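Local coordinates for putative calcium-regulated periplasmic protein (PDB 3DB7) that binds calcium ions and is probably a calcium-regulated periplasmic protein of the PepSY-like family, its exact role being unknown, at residues A[18-22]-A[23-27]; A[76-79]-A[80-83]. All coordinates share one frame; numbering follows the deposited sequence.

Interaction 1 (A[18-22]-A[23-27]); sequences QQFIK and QHFSD
Three consecutive i+4 to i backbone hydrogen bonds, Q23 N to Q19 O, H24 N to F20 O and F25 N to I21 O, run along the last turn of helix 15-24. The first two are regular. The third is short, with F25 N 2.8 Å from I21 O, but it is more bent, at 140° about the hydrogen. F25 is the first residue to leave helical backbone angles.

The side-chain contact is made by F20, H24 and F25. F20 has its CG anti to the backbone N (chi1 -174°), and its ring lies beside H24, one turn on. CD2 of H24 sits over one face of the F20 ring, displaced toward its rim, and comes within 3.4 Å of F20 CE1. The two ring planes are inclined at 59° and their centroids are 4.6 Å apart. The pair is therefore oblique, neither a parallel stack nor a T-shaped one. The aliphatic CG of Q23 covers one face of the imidazole, over its centre. The first torsion of Q23 sets CG there, trans to the backbone N; the bend at chi2 only turns the amide.

The F25 side chain runs alongside that of F20 in the same direction. F20 CE2 meets the edge of the F25 ring, near that ring's plane, 4.1 Å from F25 CE2. On the exposed side, S26 CB is 3.5 Å from K22 O.

The helix packs on the antiparallel sheet. F25 stacks with F48 and touches V54 and V65. I21 reaches F56 of strand 53-56, while F20 meets V65 and the W62 ring on strand 62-66.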
# COMPACT_ATOMS: atom_id res chain seq x y z
N GLN A 18 9.53 21.95 -0.74
CA GLN A 18 10.88 22.44 -0.50
C GLN A 18 11.13 22.59 1.00
O GLN A 18 12.19 22.21 1.55
CB GLN A 18 11.08 23.77 -1.20
CG GLN A 18 11.08 23.65 -2.71
CD GLN A 18 11.48 24.92 -3.39
OE1 GLN A 18 12.57 25.43 -3.13
NE2 GLN A 18 10.59 25.50 -4.21
N GLN A 19 10.15 23.10 1.72
CA GLN A 19 10.30 23.27 3.17
C GLN A 19 10.37 21.92 3.88
O GLN A 19 11.16 21.73 4.79
CB GLN A 19 9.15 24.10 3.74
CG GLN A 19 9.20 25.62 3.35
CD GLN A 19 7.84 26.31 3.39
OE1 GLN A 19 7.66 27.37 2.76
NE2 GLN A 19 6.89 25.71 4.08
N PHE A 20 9.58 20.97 3.42
CA PHE A 20 9.56 19.66 4.03
C PHE A 20 10.92 18.97 3.91
O PHE A 20 11.42 18.35 4.84
CB PHE A 20 8.46 18.82 3.40
CG PHE A 20 8.23 17.47 4.05
CD1 PHE A 20 7.36 17.35 5.08
CD2 PHE A 20 8.84 16.34 3.56
CE1 PHE A 20 7.11 16.11 5.65
CE2 PHE A 20 8.55 15.08 4.15
CZ PHE A 20 7.69 15.01 5.18
N ILE A 21 11.52 19.07 2.73
CA ILE A 21 12.84 18.47 2.45
C ILE A 21 13.90 19.07 3.38
O ILE A 21 14.69 18.39 3.97
CB ILE A 21 13.20 18.68 0.92
CG1 ILE A 21 12.24 17.85 0.04
CG2 ILE A 21 14.68 18.34 0.63
CD1 ILE A 21 12.30 18.29 -1.36
N LYS A 22 13.87 20.39 3.49
CA LYS A 22 14.82 21.08 4.34
C LYS A 22 14.60 20.72 5.79
O LYS A 22 15.57 20.52 6.54
CB LYS A 22 14.77 22.58 4.08
CG LYS A 22 15.44 22.87 2.75
CD LYS A 22 15.25 24.24 2.20
CE LYS A 22 16.21 24.45 1.02
NZ LYS A 22 17.65 24.40 1.42
N GLN A 23 13.34 20.60 6.18
CA GLN A 23 13.00 20.30 7.58
C GLN A 23 13.48 18.93 7.98
O GLN A 23 14.10 18.74 9.06
CB GLN A 23 11.51 20.40 7.82
CG GLN A 23 11.10 20.14 9.28
CD GLN A 23 11.78 21.11 10.23
OE1 GLN A 23 11.90 22.30 9.92
NE2 GLN A 23 12.25 20.60 11.37
N HIS A 24 13.20 17.94 7.14
CA HIS A 24 13.36 16.53 7.59
C HIS A 24 14.46 15.78 6.92
O HIS A 24 14.84 14.70 7.41
CB HIS A 24 12.08 15.74 7.36
CG HIS A 24 10.91 16.30 8.08
ND1 HIS A 24 10.78 16.26 9.45
CD2 HIS A 24 9.82 16.95 7.60
CE1 HIS A 24 9.67 16.90 9.79
NE2 HIS A 24 9.04 17.28 8.68
N PHE A 25 15.01 16.33 5.84
CA PHE A 25 16.03 15.62 5.06
C PHE A 25 17.27 16.48 4.83
O PHE A 25 17.95 16.39 3.79
CB PHE A 25 15.40 15.14 3.76
CG PHE A 25 14.41 14.04 3.99
CD1 PHE A 25 14.85 12.73 4.05
CD2 PHE A 25 13.07 14.31 4.16
CE1 PHE A 25 13.95 11.70 4.28
CE2 PHE A 25 12.20 13.29 4.41
CZ PHE A 25 12.63 11.99 4.47
N SER A 26 17.59 17.30 5.84
CA SER A 26 18.66 18.28 5.72
C SER A 26 20.01 17.59 5.47
O SER A 26 20.88 18.17 4.82
CB SER A 26 18.76 19.19 6.99
OG SER A 26 18.87 18.43 8.18
N ASP A 27 20.11 16.33 5.90
CA ASP A 27 21.39 15.60 5.90
C ASP A 27 21.49 14.71 4.70
O ASP A 27 22.46 13.96 4.55
CB ASP A 27 21.53 14.72 7.15

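Interaction 2 (A[76-79]-A[80-83]); sequences IIPA and AIQK
I77 and P78 pack against I81 and Q82 where the chain enters helix 79-88, at the N-terminal start of the helix, with P78 at the N-cap position. The tight part is apolar. I77 CG2 lies 3.9 Å from I81 CG2, and the two side chains cross at about a right angle. The P78 ring runs alongside I81, with P78 CG 3.9 Å from I81 CD1. P78 and I81 also touch Y104 of strand 103-108, so this face of the first turn is packed on the sheet.

The opposite character is found at A79, A80 and K83, which are exposed. Here the contact is mostly backbone: K83 N bonds to A79 O at 2.9 Å, and the K83 chain runs out extended beyond CG. Q82 stands between the two parts. Its CG is anti to the backbone N (chi1 173°) and the chain then bends at chi2, which brings Q82 OE1 to 3.8 Å from I77 CD1.

The carbonyl of P78 starts the helix with two bonds. The one from I81 N is weak, at 124° about the hydrogen. The one from Q82 N is nearly straight, with Q82 N 3.0 Å from P78 O.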
# COMPACT_ATOMS: atom_id res chain seq x y z
N ILE A 76 7.78 13.16 11.40
CA ILE A 76 6.73 13.02 10.36
C ILE A 76 5.58 12.11 10.80
O ILE A 76 4.47 12.20 10.28
CB ILE A 76 7.38 12.39 9.08
CG1 ILE A 76 8.42 13.35 8.51
CG2 ILE A 76 6.34 12.08 7.97
CD1 ILE A 76 9.33 12.71 7.44
N ILE A 77 5.85 11.18 11.72
CA ILE A 77 4.88 10.17 12.12
C ILE A 77 3.92 10.68 13.20
O ILE A 77 4.37 11.17 14.26
CB ILE A 77 5.64 8.93 12.68
CG1 ILE A 77 6.69 8.42 11.68
CG2 ILE A 77 4.67 7.84 13.06
CD1 ILE A 77 7.62 7.42 12.26
N PRO A 78 2.61 10.61 12.95
CA PRO A 78 1.68 11.08 13.98
C PRO A 78 1.94 10.38 15.31
O PRO A 78 2.23 9.19 15.34
CB PRO A 78 0.29 10.74 13.41
CG PRO A 78 0.50 10.68 11.89
CD PRO A 78 1.92 10.25 11.68
N ALA A 79 1.84 11.15 16.40
CA ALA A 79 2.20 10.61 17.69
C ALA A 79 1.46 9.34 18.03
O ALA A 79 2.03 8.41 18.60
CB ALA A 79 1.97 11.68 18.81
N ALA A 80 0.19 9.26 17.69
CA ALA A 80 -0.58 8.07 18.09
C ALA A 80 -0.07 6.85 17.33
O ALA A 80 -0.02 5.74 17.84
CB ALA A 80 -2.09 8.22 17.80
N ILE A 81 0.39 7.07 16.10
CA ILE A 81 0.90 5.94 15.29
C ILE A 81 2.29 5.52 15.83
O ILE A 81 2.60 4.35 16.01
CB ILE A 81 0.96 6.29 13.82
CG1 ILE A 81 -0.47 6.42 13.28
CG2 ILE A 81 1.77 5.26 13.01
CD1 ILE A 81 -0.60 6.89 11.78
N GLN A 82 3.11 6.50 16.19
CA GLN A 82 4.45 6.25 16.74
C GLN A 82 4.35 5.47 18.05
O GLN A 82 5.09 4.54 18.34
CB GLN A 82 5.19 7.56 16.90
CG GLN A 82 6.52 7.44 17.61
CD GLN A 82 7.58 6.67 16.84
OE1 GLN A 82 7.32 6.08 15.77
NE2 GLN A 82 8.79 6.64 17.41
N LYS A 83 3.34 5.81 18.86
CA LYS A 83 3.13 5.11 20.10
C LYS A 83 2.67 3.70 19.84
O LYS A 83 3.17 2.81 20.48
CB LYS A 83 2.14 5.82 21.03
CG LYS A 83 1.95 5.10 22.34
CD LYS A 83 1.21 5.88 23.36
CE LYS A 83 0.91 5.07 24.57
NZ LYS A 83 0.19 5.86 25.67

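The two interactions lie at opposite ends of their helices. Interaction 1 is near the C-terminal end of helix 15-24, interaction 2 at the N-terminal start of helix 79-88. Both are partly buried, by I21 and F25 in 18-27 and by I77 and I81 in 76-83. The packed sides differ: mainly aromatic rings in the first, branched aliphatic chains and a proline ring in the second. They pack on different strands: 41-48, 53-56 and 62-66 for the first, 94-99 and 103-108 for the second. I76, at the start of 76-79, joins the two, I76 CD1 lying 3.6 Å from F20 CZ; it takes no part in the contact between 76-79 and 80-83.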